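Side-chain contacts in thiaminase-I (Naegleria gruberi, PDB 4HCW), which is a member of the thiaminase family of enzymes, with the two-lobed alpha/beta fold related to periplasmic binding proteins: residues D52-A57 and S157-F162; P151-S156 and Q197-I202; H98-S103 and S331-L336. All coordinates share one frame; numbering follows the deposited sequence.

Interaction 1 of 3, residues D52-A57 and S157-F162; sequences DCYSDA and SSFTVF
An edge-to-face aromatic pair joins the turn that follows strand 44-50 to the first turn of helix 158-169: Tyr-54 directs the edge of its ring at the face of Phe-159. The ring centroids lie 5.3 Å apart and the planes are inclined at 77°, with the closest approach, 3.7 Å, between Tyr-54 CE1 and Phe-159 CE1. The two side chains cross at about a right angle. In Phe-159, CG lies anti to the backbone N (chi1 -165°), which carries the ring toward Tyr-54. On the Tyr-54 side the backbone is shaped by an Asx turn within a type I beta turn from Asp-52 to Ser-55: the Tyr-54 N donates to Asp-52 OD1 over 3.0 Å, reaching that oxygen from above the carboxylate plane. Cys-53 SG sits 3.7 Å above the plane of the Tyr-54 ring, over its centre, so the preceding residue of the same turn backs one face. The phenol end is held by a hydrogen bond between Tyr-54 OH and Asp-69 OD2, and Tyr-16 makes a second edge-to-face pair with the Tyr-54 ring. Phe-159 in turn packs on Asp-69 and Ile-71.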
ATOM      1  N   ASP A  52       7.636   1.311  12.253  1.00 61.88           N
ATOM      2  CA  ASP A  52       7.600   0.104  11.434  1.00 61.88           C
ATOM      3  C   ASP A  52       6.433  -0.787  11.839  1.00 61.88           C
ATOM      4  O   ASP A  52       6.536  -1.565  12.787  1.00 61.88           O
ATOM      5  CB  ASP A  52       8.914  -0.668  11.569  1.00 63.98           C
ATOM      6  CG  ASP A  52       9.095  -1.705  10.478  1.00 63.98           C
ATOM      7  OD1 ASP A  52       8.117  -2.002   9.760  1.00 63.98           O
ATOM      8  OD2 ASP A  52      10.222  -2.227  10.337  1.00 63.98           O
ATOM      9  N   CYS A  53       5.326  -0.681  11.110  1.00 60.49           N
ATOM     10  CA  CYS A  53       4.146  -1.491  11.387  1.00 60.49           C
ATOM     11  C   CYS A  53       4.360  -2.941  10.961  1.00 60.49           C
ATOM     12  O   CYS A  53       3.555  -3.816  11.279  1.00 60.49           O
ATOM     13  CB  CYS A  53       2.915  -0.915  10.684  1.00 71.26           C
ATOM     14  SG  CYS A  53       2.981  -0.990   8.879  1.00 71.26           S
ATOM     15  N   TYR A  54       5.447  -3.190  10.238  1.00 64.62           N
ATOM     16  CA  TYR A  54       5.776  -4.543   9.806  1.00 64.62           C
ATOM     17  C   TYR A  54       6.727  -5.212  10.793  1.00 64.62           C
ATOM     18  O   TYR A  54       7.445  -6.151  10.450  1.00 64.62           O
ATOM     19  CB  TYR A  54       6.352  -4.537   8.388  1.00 57.04           C
ATOM     20  CG  TYR A  54       5.391  -3.965   7.369  1.00 57.04           C
ATOM     21  CD1 TYR A  54       4.228  -4.643   7.028  1.00 57.04           C
ATOM     22  CD2 TYR A  54       5.640  -2.743   6.759  1.00 57.04           C
ATOM     23  CE1 TYR A  54       3.340  -4.121   6.105  1.00 57.04           C
ATOM     24  CE2 TYR A  54       4.759  -2.215   5.833  1.00 57.04           C
ATOM     25  CZ  TYR A  54       3.611  -2.908   5.511  1.00 57.04           C
ATOM     26  OH  TYR A  54       2.732  -2.386   4.590  1.00 57.04           O
ATOM     27  N   SER A  55       6.714  -4.709  12.022  1.00 63.71           N
ATOM     28  CA  SER A  55       7.458  -5.300  13.124  1.00 63.71           C
ATOM     29  C   SER A  55       6.511  -5.518  14.298  1.00 63.71           C
ATOM     30  O   SER A  55       5.907  -4.570  14.794  1.00 63.71           O
ATOM     31  CB  SER A  55       8.605  -4.383  13.544  1.00 68.21           C
ATOM     32  OG  SER A  55       9.233  -4.858  14.722  1.00 68.21           O
ATOM     33  N   ASP A  56       6.376  -6.769  14.732  1.00 83.91           N
ATOM     34  CA  ASP A  56       5.466  -7.104  15.824  1.00 83.91           C
ATOM     35  C   ASP A  56       5.836  -6.403  17.128  1.00 83.91           C
ATOM     36  O   ASP A  56       4.968  -6.107  17.948  1.00 83.91           O
ATOM     37  CB  ASP A  56       5.413  -8.619  16.040  1.00 81.44           C
ATOM     38  CG  ASP A  56       4.643  -9.336  14.952  1.00 81.44           C
ATOM     39  OD1 ASP A  56       3.805  -8.687  14.293  1.00 81.44           O
ATOM     40  OD2 ASP A  56       4.871 -10.548  14.760  1.00 81.44           O
ATOM     41  N   ALA A  57       7.126  -6.141  17.310  1.00 75.60           N
ATOM     42  CA  ALA A  57       7.605  -5.461  18.507  1.00 75.60           C
ATOM     43  C   ALA A  57       7.085  -4.028  18.577  1.00 75.60           C
ATOM     44  O   ALA A  57       6.773  -3.523  19.656  1.00 75.60           O
ATOM     45  CB  ALA A  57       9.124  -5.478  18.554  1.00 80.60           C
ATOM     46  N   SER A 157       8.870 -12.688  -2.006  1.00 69.82           N
ATOM     47  CA  SER A 157       8.828 -11.943  -0.753  1.00 69.82           C
ATOM     48  C   SER A 157       7.716 -12.484   0.132  1.00 69.82           C
ATOM     49  O   SER A 157       6.621 -12.777  -0.348  1.00 69.82           O
ATOM     50  CB  SER A 157       8.610 -10.454  -1.022  1.00 88.49           C
ATOM     51  OG  SER A 157       9.649  -9.927  -1.826  1.00 88.49           O
ATOM     52  N   SER A 158       8.005 -12.613   1.424  1.00 55.40           N
ATOM     53  CA  SER A 158       7.064 -13.182   2.384  1.00 55.40           C
ATOM     54  C   SER A 158       5.707 -12.488   2.342  1.00 55.40           C
ATOM     55  O   SER A 158       4.662 -13.139   2.338  1.00 55.40           O
ATOM     56  CB  SER A 158       7.641 -13.112   3.800  1.00 83.18           C
ATOM     57  OG  SER A 158       8.892 -13.772   3.876  1.00 83.18           O
ATOM     58  N   PHE A 159       5.737 -11.160   2.295  1.00 57.08           N
ATOM     59  CA  PHE A 159       4.522 -10.358   2.298  1.00 57.08           C
ATOM     60  C   PHE A 159       3.742 -10.516   0.994  1.00 57.08           C
ATOM     61  O   PHE A 159       2.519 -10.376   0.969  1.00 57.08           O
ATOM     62  CB  PHE A 159       4.872  -8.888   2.534  1.00 70.24           C
ATOM     63  CG  PHE A 159       3.697  -8.034   2.902  1.00 70.24           C
ATOM     64  CD1 PHE A 159       3.199  -8.040   4.195  1.00 70.24           C
ATOM     65  CD2 PHE A 159       3.094  -7.217   1.959  1.00 70.24           C
ATOM     66  CE1 PHE A 159       2.118  -7.253   4.539  1.00 70.24           C
ATOM     67  CE2 PHE A 159       2.012  -6.426   2.298  1.00 70.24           C
ATOM     68  CZ  PHE A 159       1.524  -6.443   3.590  1.00 70.24           C
ATOM     69  N   THR A 160       4.456 -10.813  -0.088  1.00 74.52           N
ATOM     70  CA  THR A 160       3.831 -10.977  -1.397  1.00 74.52           C
ATOM     71  C   THR A 160       3.333 -12.406  -1.599  1.00 74.52           C
ATOM     72  O   THR A 160       2.247 -12.624  -2.141  1.00 74.52           O
ATOM     73  CB  THR A 160       4.801 -10.598  -2.533  1.00 91.44           C
ATOM     74  OG1 THR A 160       5.310  -9.277  -2.306  1.00 91.44           O
ATOM     75  CG2 THR A 160       4.093 -10.640  -3.878  1.00 91.44           C
ATOM     76  N   VAL A 161       4.132 -13.375  -1.161  1.00 59.43           N
ATOM     77  CA  VAL A 161       3.740 -14.779  -1.213  1.00 59.43           C
ATOM     78  C   VAL A 161       2.469 -15.000  -0.403  1.00 59.43           C
ATOM     79  O   VAL A 161       1.530 -15.652  -0.863  1.00 59.43           O
ATOM     80  CB  VAL A 161       4.855 -15.696  -0.671  1.00 53.98           C
ATOM     81  CG1 VAL A 161       4.337 -17.113  -0.475  1.00 53.98           C
ATOM     82  CG2 VAL A 161       6.055 -15.682  -1.603  1.00 53.98           C
ATOM     83  N   PHE A 162       2.446 -14.441   0.803  1.00 62.08           N
ATOM     84  CA  PHE A 162       1.274 -14.512   1.668  1.00 62.08           C
ATOM     85  C   PHE A 162       0.071 -13.809   1.042  1.00 62.08           C
ATOM     86  O   PHE A 162      -1.050 -14.313   1.095  1.00 62.08           O
ATOM     87  CB  PHE A 162       1.589 -13.897   3.036  1.00 70.74           C
ATOM     88  CG  PHE A 162       0.377 -13.663   3.894  1.00 70.74           C
ATOM     89  CD1 PHE A 162      -0.196 -14.702   4.604  1.00 70.74           C
ATOM     90  CD2 PHE A 162      -0.184 -12.399   3.995  1.00 70.74           C
ATOM     91  CE1 PHE A 162      -1.311 -14.491   5.395  1.00 70.74           C
ATOM     92  CE2 PHE A 162      -1.299 -12.181   4.784  1.00 70.74           C
ATOM     93  CZ  PHE A 162      -1.862 -13.228   5.484  1.00 70.74           C
TER

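Interaction 2 of 3, residues P151-S156 and Q197-I202; sequences PDVASS and QKYRTI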
ATOM      1  N   PRO A 151       9.049  -8.269  -9.587  1.00 73.96           N
ATOM      2  CA  PRO A 151      10.202  -8.496  -8.704  1.00 73.96           C
ATOM      3  C   PRO A 151       9.861  -9.210  -7.398  1.00 73.96           C
ATOM      4  O   PRO A 151      10.614 -10.088  -6.978  1.00 73.96           O
ATOM      5  CB  PRO A 151      10.703  -7.079  -8.414  1.00 54.70           C
ATOM      6  CG  PRO A 151      10.245  -6.274  -9.578  1.00 54.70           C
ATOM      7  CD  PRO A 151       8.912  -6.846  -9.949  1.00 54.70           C
ATOM      8  N   ASP A 152       8.752  -8.837  -6.766  1.00 76.89           N
ATOM      9  CA  ASP A 152       8.367  -9.444  -5.496  1.00 76.89           C
ATOM     10  C   ASP A 152       8.006 -10.923  -5.640  1.00 76.89           C
ATOM     11  O   ASP A 152       8.315 -11.731  -4.765  1.00 76.89           O
ATOM     12  CB  ASP A 152       7.215  -8.671  -4.849  1.00 80.61           C
ATOM     13  CG  ASP A 152       7.665  -7.354  -4.247  1.00 80.61           C
ATOM     14  OD1 ASP A 152       8.860  -7.230  -3.905  1.00 80.61           O
ATOM     15  OD2 ASP A 152       6.820  -6.443  -4.109  1.00 80.61           O
ATOM     16  N   VAL A 153       7.357 -11.273  -6.746  1.00 69.83           N
ATOM     17  CA  VAL A 153       7.006 -12.663  -7.015  1.00 69.83           C
ATOM     18  C   VAL A 153       8.240 -13.461  -7.422  1.00 69.83           C
ATOM     19  O   VAL A 153       8.421 -14.606  -7.005  1.00 69.83           O
ATOM     20  CB  VAL A 153       5.937 -12.772  -8.116  1.00 56.63           C
ATOM     21  CG1 VAL A 153       5.627 -14.229  -8.423  1.00 56.63           C
ATOM     22  CG2 VAL A 153       4.681 -12.041  -7.693  1.00 56.63           C
ATOM     23  N   ALA A 154       9.091 -12.842  -8.234  1.00 68.68           N
ATOM     24  CA  ALA A 154      10.322 -13.477  -8.685  1.00 68.68           C
ATOM     25  C   ALA A 154      11.255 -13.766  -7.515  1.00 68.68           C
ATOM     26  O   ALA A 154      12.013 -14.736  -7.537  1.00 68.68           O
ATOM     27  CB  ALA A 154      11.019 -12.605  -9.717  1.00 76.40           C
ATOM     28  N   SER A 155      11.192 -12.922  -6.491  1.00 69.22           N
ATOM     29  CA  SER A 155      12.038 -13.081  -5.314  1.00 69.22           C
ATOM     30  C   SER A 155      11.293 -13.800  -4.195  1.00 69.22           C
ATOM     31  O   SER A 155      11.890 -14.172  -3.182  1.00 69.22           O
ATOM     32  CB  SER A 155      12.530 -11.718  -4.822  1.00 64.78           C
ATOM     33  OG  SER A 155      11.443 -10.881  -4.471  1.00 64.78           O
ATOM     34  N   SER A 156       9.990 -13.991  -4.392  1.00 67.04           N
ATOM     35  CA  SER A 156       9.129 -14.649  -3.410  1.00 67.04           C
ATOM     36  C   SER A 156       9.188 -13.978  -2.041  1.00 67.04           C
ATOM     37  O   SER A 156       9.519 -14.617  -1.042  1.00 67.04           O
ATOM     38  CB  SER A 156       9.471 -16.137  -3.290  1.00 92.84           C
ATOM     39  OG  SER A 156       9.211 -16.820  -4.503  1.00 92.84           O
ATOM     40  N   GLN A 197      -1.680 -23.684  -7.841  1.00 81.58           N
ATOM     41  CA  GLN A 197      -1.651 -23.832  -9.292  1.00 81.58           C
ATOM     42  C   GLN A 197      -1.707 -22.470  -9.977  1.00 81.58           C
ATOM     43  O   GLN A 197      -0.957 -22.207 -10.918  1.00 81.58           O
ATOM     44  CB  GLN A 197      -2.821 -24.702  -9.759  1.00116.29           C
ATOM     45  CG  GLN A 197      -2.959 -24.826 -11.271  1.00116.29           C
ATOM     46  CD  GLN A 197      -1.929 -25.756 -11.886  1.00116.29           C
ATOM     47  OE1 GLN A 197      -0.726 -25.508 -11.817  1.00116.29           O
ATOM     48  NE2 GLN A 197      -2.402 -26.838 -12.495  1.00116.29           N
ATOM     49  N   LYS A 198      -2.603 -21.611  -9.497  1.00 75.09           N
ATOM     50  CA  LYS A 198      -2.776 -20.272 -10.053  1.00 75.09           C
ATOM     51  C   LYS A 198      -1.509 -19.437  -9.897  1.00 75.09           C
ATOM     52  O   LYS A 198      -1.095 -18.739 -10.824  1.00 75.09           O
ATOM     53  CB  LYS A 198      -3.941 -19.559  -9.366  1.00 85.13           C
ATOM     54  CG  LYS A 198      -5.239 -20.347  -9.341  1.00 85.13           C
ATOM     55  CD  LYS A 198      -5.811 -20.530 -10.735  1.00 85.13           C
ATOM     56  CE  LYS A 198      -7.172 -21.206 -10.679  1.00 85.13           C
ATOM     57  NZ  LYS A 198      -8.141 -20.425  -9.858  1.00 85.13           N
ATOM     58  N   TYR A 199      -0.902 -19.510  -8.716  1.00 69.70           N
ATOM     59  CA  TYR A 199       0.309 -18.756  -8.415  1.00 69.70           C
ATOM     60  C   TYR A 199       1.451 -19.170  -9.334  1.00 69.70           C
ATOM     61  O   TYR A 199       2.227 -18.333  -9.791  1.00 69.70           O
ATOM     62  CB  TYR A 199       0.710 -18.964  -6.951  1.00 69.31           C
ATOM     63  CG  TYR A 199       1.848 -18.084  -6.473  1.00 69.31           C
ATOM     64  CD1 TYR A 199       3.172 -18.444  -6.688  1.00 69.31           C
ATOM     65  CD2 TYR A 199       1.596 -16.899  -5.794  1.00 69.31           C
ATOM     66  CE1 TYR A 199       4.212 -17.645  -6.252  1.00 69.31           C
ATOM     67  CE2 TYR A 199       2.630 -16.094  -5.350  1.00 69.31           C
ATOM     68  CZ  TYR A 199       3.937 -16.473  -5.582  1.00 69.31           C
ATOM     69  OH  TYR A 199       4.971 -15.678  -5.144  1.00 69.31           O
ATOM     70  N   ARG A 200       1.548 -20.470  -9.600  1.00 74.93           N
ATOM     71  CA  ARG A 200       2.612 -21.001 -10.443  1.00 74.93           C
ATOM     72  C   ARG A 200       2.471 -20.503 -11.877  1.00 74.93           C
ATOM     73  O   ARG A 200       3.467 -20.268 -12.562  1.00 74.93           O
ATOM     74  CB  ARG A 200       2.607 -22.531 -10.408  1.00 96.80           C
ATOM     75  CG  ARG A 200       3.902 -23.172 -10.885  1.00 96.80           C
ATOM     76  CD  ARG A 200       5.089 -22.668 -10.080  1.00 96.80           C
ATOM     77  NE  ARG A 200       6.192 -23.625 -10.066  1.00 96.80           N
ATOM     78  CZ  ARG A 200       7.139 -23.693 -10.997  1.00 96.80           C
ATOM     79  NH1 ARG A 200       8.103 -24.598 -10.898  1.00 96.80           N
ATOM     80  NH2 ARG A 200       7.121 -22.858 -12.025  1.00 96.80           N
ATOM     81  N   THR A 201       1.228 -20.342 -12.322  1.00 90.31           N
ATOM     82  CA  THR A 201       0.944 -19.825 -13.657  1.00 90.31           C
ATOM     83  C   THR A 201       1.515 -18.420 -13.812  1.00 90.31           C
ATOM     84  O   THR A 201       2.123 -18.091 -14.831  1.00 90.31           O
ATOM     85  CB  THR A 201      -0.572 -19.790 -13.935  1.00104.78           C
ATOM     86  OG1 THR A 201      -1.099 -21.122 -13.888  1.00104.78           O
ATOM     87  CG2 THR A 201      -0.855 -19.188 -15.303  1.00104.78           C
ATOM     88  N   ILE A 202       1.322 -17.600 -12.784  1.00 85.35           N
ATOM     89  CA  ILE A 202       1.821 -16.231 -12.780  1.00 85.35           C
ATOM     90  C   ILE A 202       3.340 -16.194 -12.640  1.00 85.35           C
ATOM     91  O   ILE A 202       4.015 -15.440 -13.339  1.00 85.35           O
ATOM     92  CB  ILE A 202       1.181 -15.414 -11.647  1.00 57.75           C
ATOM     93  CG1 ILE A 202      -0.342 -15.440 -11.778  1.00 57.75           C
ATOM     94  CG2 ILE A 202       1.696 -13.981 -11.656  1.00 57.75           C
ATOM     95  CD1 ILE A 202      -1.061 -14.696 -10.684  1.00 57.75           C
TER
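The ring of Tyr-199 is met obliquely at its hydroxyl end by Val-153, whose CG1 stands 3.6 Å from Tyr-199 OH and 4.0 Å from Tyr-199 CZ. The two side chains come from opposite directions, the tyrosine reaching out from helix 193-203 and the valine from helix 151-155. Tyr-199 places CG opposite its backbone N (chi1 -172°), which carries the ring toward helix 151-155; Val-153 CG1 likewise lies anti to its N and is the branch that meets the phenol. No hydrogen bond spans the contact; Ser-156 OG comes near Tyr-199 OH, but at 4.4 Å it is not bonded to it. Leu-164 of helix 158-169 packs against both Val-153 and Tyr-199, so the pair is buried where three helices meet, and Leu-357 at the C-terminus also touches the tyrosine. The helix that bears Val-153 ends directly beside the contact in a Schellman motif with Ser-156, at positive phi, as its C-prime residue. Its two bonds run from Ser-157 N to Asp-152 O and, weakly, from Ser-156 N to Val-153 O; Ser-156 OG also reaches the latter oxygen weakly. At the start of the same helix Pro-151 O accepts from Ser-155 N and Ser-155 OG, the hydroxyl at 2.8 Å, the two donors approaching from opposite faces of the carbonyl plane. Gln-197 O is gripped in the same way by Thr-201 N and Thr-201 OG1.

Interaction 3 of 3, residues H98-S103 and S331-L336; sequences HSFVSS and SEVRVL
Phe-100, in the first turn of helix 99-105, faces Val-333 with their CA atoms 6.3 Å apart, where the chain runs on into strand 335-338. Val-333 CG1 lies over one face of the Phe-100 ring in a CH-pi contact, 3.7 Å from the centroid and 22° off the ring normal. It sits toward the rim nearest the main chain, 3.5 Å from Phe-100 CG, while Val-333 CG2 lies 4.0 Å from Phe-100 CE2. The ring is presented this way because CG lies between the backbone N and the carbonyl carbon (chi1 54°). On the opposite face His-98 CB stands 3.6 Å above the plane, so the ring is sandwiched between aliphatic groups of both segments. Val-335 adds a looser touch, its CG2 near Phe-100 O. The CB of Arg-334 is directed away from the helix; Arg-334 NH1 donates to Ser-331 O at 3.0 Å, almost in the guanidinium plane, while NH2 bonds to Ser-172 O. Phe-100 also packs on Leu-118 and Val-260, and both valines touch Val-260. Helix 99-105 is thus packed against the segment leading into strand 335-338, the parallel partner of strand 176-179, and against strands 110-125 and 260-267 of the mixed sheet, as in the two-lobed alpha/beta fold of the family.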
ATOM      1  N   HIS A  98     -12.941   6.966  -0.998  1.00110.62           N
ATOM      2  CA  HIS A  98     -13.587   5.914  -1.771  1.00110.62           C
ATOM      3  C   HIS A  98     -14.249   4.918  -0.829  1.00110.62           C
ATOM      4  O   HIS A  98     -14.002   4.936   0.378  1.00110.62           O
ATOM      5  CB  HIS A  98     -12.577   5.200  -2.670  1.00 87.20           C
ATOM      6  CG  HIS A  98     -12.143   6.008  -3.853  1.00 87.20           C
ATOM      7  ND1 HIS A  98     -11.363   7.139  -3.736  1.00 87.20           N
ATOM      8  CD2 HIS A  98     -12.381   5.849  -5.175  1.00 87.20           C
ATOM      9  CE1 HIS A  98     -11.139   7.641  -4.937  1.00 87.20           C
ATOM     10  NE2 HIS A  98     -11.745   6.878  -5.828  1.00 87.20           N
ATOM     11  N   SER A  99     -15.092   4.051  -1.380  1.00 93.84           N
ATOM     12  CA  SER A  99     -15.792   3.058  -0.576  1.00 93.84           C
ATOM     13  C   SER A  99     -14.816   2.083   0.076  1.00 93.84           C
ATOM     14  O   SER A  99     -14.955   1.747   1.252  1.00 93.84           O
ATOM     15  CB  SER A  99     -16.814   2.300  -1.425  1.00 97.30           C
ATOM     16  OG  SER A  99     -16.188   1.633  -2.507  1.00 97.30           O
ATOM     17  N   PHE A 100     -13.822   1.640  -0.688  1.00 76.92           N
ATOM     18  CA  PHE A 100     -12.845   0.679  -0.187  1.00 76.92           C
ATOM     19  C   PHE A 100     -11.842   1.311   0.774  1.00 76.92           C
ATOM     20  O   PHE A 100     -11.368   0.657   1.705  1.00 76.92           O
ATOM     21  CB  PHE A 100     -12.121  -0.019  -1.342  1.00 88.25           C
ATOM     22  CG  PHE A 100     -11.492   0.922  -2.332  1.00 88.25           C
ATOM     23  CD1 PHE A 100     -10.191   1.365  -2.160  1.00 88.25           C
ATOM     24  CD2 PHE A 100     -12.198   1.348  -3.446  1.00 88.25           C
ATOM     25  CE1 PHE A 100      -9.609   2.223  -3.076  1.00 88.25           C
ATOM     26  CE2 PHE A 100     -11.621   2.207  -4.364  1.00 88.25           C
ATOM     27  CZ  PHE A 100     -10.326   2.645  -4.178  1.00 88.25           C
ATOM     28  N   VAL A 101     -11.522   2.581   0.547  1.00 83.28           N
ATOM     29  CA  VAL A 101     -10.598   3.305   1.415  1.00 83.28           C
ATOM     30  C   VAL A 101     -11.186   3.472   2.812  1.00 83.28           C
ATOM     31  O   VAL A 101     -10.515   3.224   3.814  1.00 83.28           O
ATOM     32  CB  VAL A 101     -10.245   4.691   0.838  1.00 60.05           C
ATOM     33  CG1 VAL A 101      -9.464   5.511   1.852  1.00 60.05           C
ATOM     34  CG2 VAL A 101      -9.457   4.543  -0.453  1.00 60.05           C
ATOM     35  N   SER A 102     -12.446   3.887   2.870  1.00 95.89           N
ATOM     36  CA  SER A 102     -13.131   4.075   4.142  1.00 95.89           C
ATOM     37  C   SER A 102     -13.402   2.739   4.828  1.00 95.89           C
ATOM     38  O   SER A 102     -13.390   2.649   6.057  1.00 95.89           O
ATOM     39  CB  SER A 102     -14.438   4.843   3.938  1.00110.71           C
ATOM     40  OG  SER A 102     -15.259   4.206   2.977  1.00110.71           O
ATOM     41  N   SER A 103     -13.643   1.704   4.029  1.00 81.00           N
ATOM     42  CA  SER A 103     -13.909   0.371   4.560  1.00 81.00           C
ATOM     43  C   SER A 103     -12.660  -0.232   5.191  1.00 81.00           C
ATOM     44  O   SER A 103     -12.743  -0.954   6.184  1.00 81.00           O
ATOM     45  CB  SER A 103     -14.434  -0.554   3.459  1.00 86.02           C
ATOM     46  OG  SER A 103     -15.667  -0.088   2.942  1.00 86.02           O
ATOM     47  N   SER A 331     -16.307  -0.374  -6.515  1.00113.40           N
ATOM     48  CA  SER A 331     -17.026  -1.435  -5.819  1.00113.40           C
ATOM     49  C   SER A 331     -16.303  -2.777  -5.897  1.00113.40           C
ATOM     50  O   SER A 331     -16.577  -3.683  -5.109  1.00113.40           O
ATOM     51  CB  SER A 331     -18.443  -1.576  -6.380  1.00102.40           C
ATOM     52  OG  SER A 331     -18.413  -1.910  -7.757  1.00102.40           O
ATOM     53  N   GLU A 332     -15.380  -2.900  -6.844  1.00117.36           N
ATOM     54  CA  GLU A 332     -14.707  -4.172  -7.087  1.00117.36           C
ATOM     55  C   GLU A 332     -13.398  -4.305  -6.311  1.00117.36           C
ATOM     56  O   GLU A 332     -12.851  -5.400  -6.188  1.00117.36           O
ATOM     57  CB  GLU A 332     -14.453  -4.362  -8.587  1.00144.59           C
ATOM     58  CG  GLU A 332     -15.665  -4.090  -9.478  1.00144.59           C
ATOM     59  CD  GLU A 332     -16.672  -5.231  -9.497  1.00144.59           C
ATOM     60  OE1 GLU A 332     -17.087  -5.633 -10.605  1.00144.59           O
ATOM     61  OE2 GLU A 332     -17.060  -5.719  -8.415  1.00144.59           O
ATOM     62  N   VAL A 333     -12.902  -3.189  -5.786  1.00 91.33           N
ATOM     63  CA  VAL A 333     -11.637  -3.185  -5.057  1.00 91.33           C
ATOM     64  C   VAL A 333     -11.754  -3.868  -3.693  1.00 91.33           C
ATOM     65  O   VAL A 333     -12.678  -3.594  -2.926  1.00 91.33           O
ATOM     66  CB  VAL A 333     -11.092  -1.752  -4.885  1.00 78.32           C
ATOM     67  CG1 VAL A 333      -9.938  -1.733  -3.904  1.00 78.32           C
ATOM     68  CG2 VAL A 333     -10.657  -1.187  -6.227  1.00 78.32           C
ATOM     69  N   ARG A 334     -10.811  -4.761  -3.405  1.00 75.87           N
ATOM     70  CA  ARG A 334     -10.789  -5.491  -2.141  1.00 75.87           C
ATOM     71  C   ARG A 334      -9.582  -5.104  -1.291  1.00 75.87           C
ATOM     72  O   ARG A 334      -8.565  -4.648  -1.812  1.00 75.87           O
ATOM     73  CB  ARG A 334     -10.774  -6.999  -2.401  1.00105.19           C
ATOM     74  CG  ARG A 334     -12.018  -7.526  -3.089  1.00105.19           C
ATOM     75  CD  ARG A 334     -13.240  -7.342  -2.211  1.00105.19           C
ATOM     76  NE  ARG A 334     -14.445  -7.897  -2.819  1.00105.19           N
ATOM     77  CZ  ARG A 334     -15.285  -7.204  -3.579  1.00105.19           C
ATOM     78  NH1 ARG A 334     -15.053  -5.921  -3.827  1.00105.19           N
ATOM     79  NH2 ARG A 334     -16.358  -7.791  -4.092  1.00105.19           N
ATOM     80  N   VAL A 335      -9.703  -5.286   0.020  1.00 70.04           N
ATOM     81  CA  VAL A 335      -8.609  -4.996   0.942  1.00 70.04           C
ATOM     82  C   VAL A 335      -8.399  -6.155   1.912  1.00 70.04           C
ATOM     83  O   VAL A 335      -9.279  -6.472   2.712  1.00 70.04           O
ATOM     84  CB  VAL A 335      -8.869  -3.710   1.751  1.00 78.62           C
ATOM     85  CG1 VAL A 335      -7.773  -3.503   2.787  1.00 78.62           C
ATOM     86  CG2 VAL A 335      -8.968  -2.506   0.827  1.00 78.62           C
ATOM     87  N   LEU A 336      -7.230  -6.782   1.840  1.00 67.83           N
ATOM     88  CA  LEU A 336      -6.916  -7.914   2.704  1.00 67.83           C
ATOM     89  C   LEU A 336      -6.474  -7.446   4.089  1.00 67.83           C
ATOM     90  O   LEU A 336      -5.544  -6.650   4.215  1.00 67.83           O
ATOM     91  CB  LEU A 336      -5.829  -8.782   2.068  1.00 60.16           C
ATOM     92  CG  LEU A 336      -5.415 -10.037   2.838  1.00 60.16           C
ATOM     93  CD1 LEU A 336      -6.603 -10.965   3.039  1.00 60.16           C
ATOM     94  CD2 LEU A 336      -4.285 -10.755   2.118  1.00 60.16           C
TER

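Interactions 1 and 2 are linked through the consecutive helices 151-155 and 158-169. Their centres lie about 17 Å apart, and Ser-157 N probably bonds to Asp-152 O at 3.0 Å, the Schellman bond that spans five residues. Val-161 CG2, in the segment that carries Phe-159, also packs 3.7 Å from Tyr-199 OH. Interaction 3 meets interaction 1 more lightly, through Phe-162 CE2 and Leu-336 CD2 at 4.2 Å, their centres being about 21 Å apart. Interactions 2 and 3 do not touch, with nearest atoms about 11 Å apart, although the chain loop closed by 98-103 and 331-336 encloses both segments of interaction 2. The segments of interaction 1 alternate along the chain with those of both others.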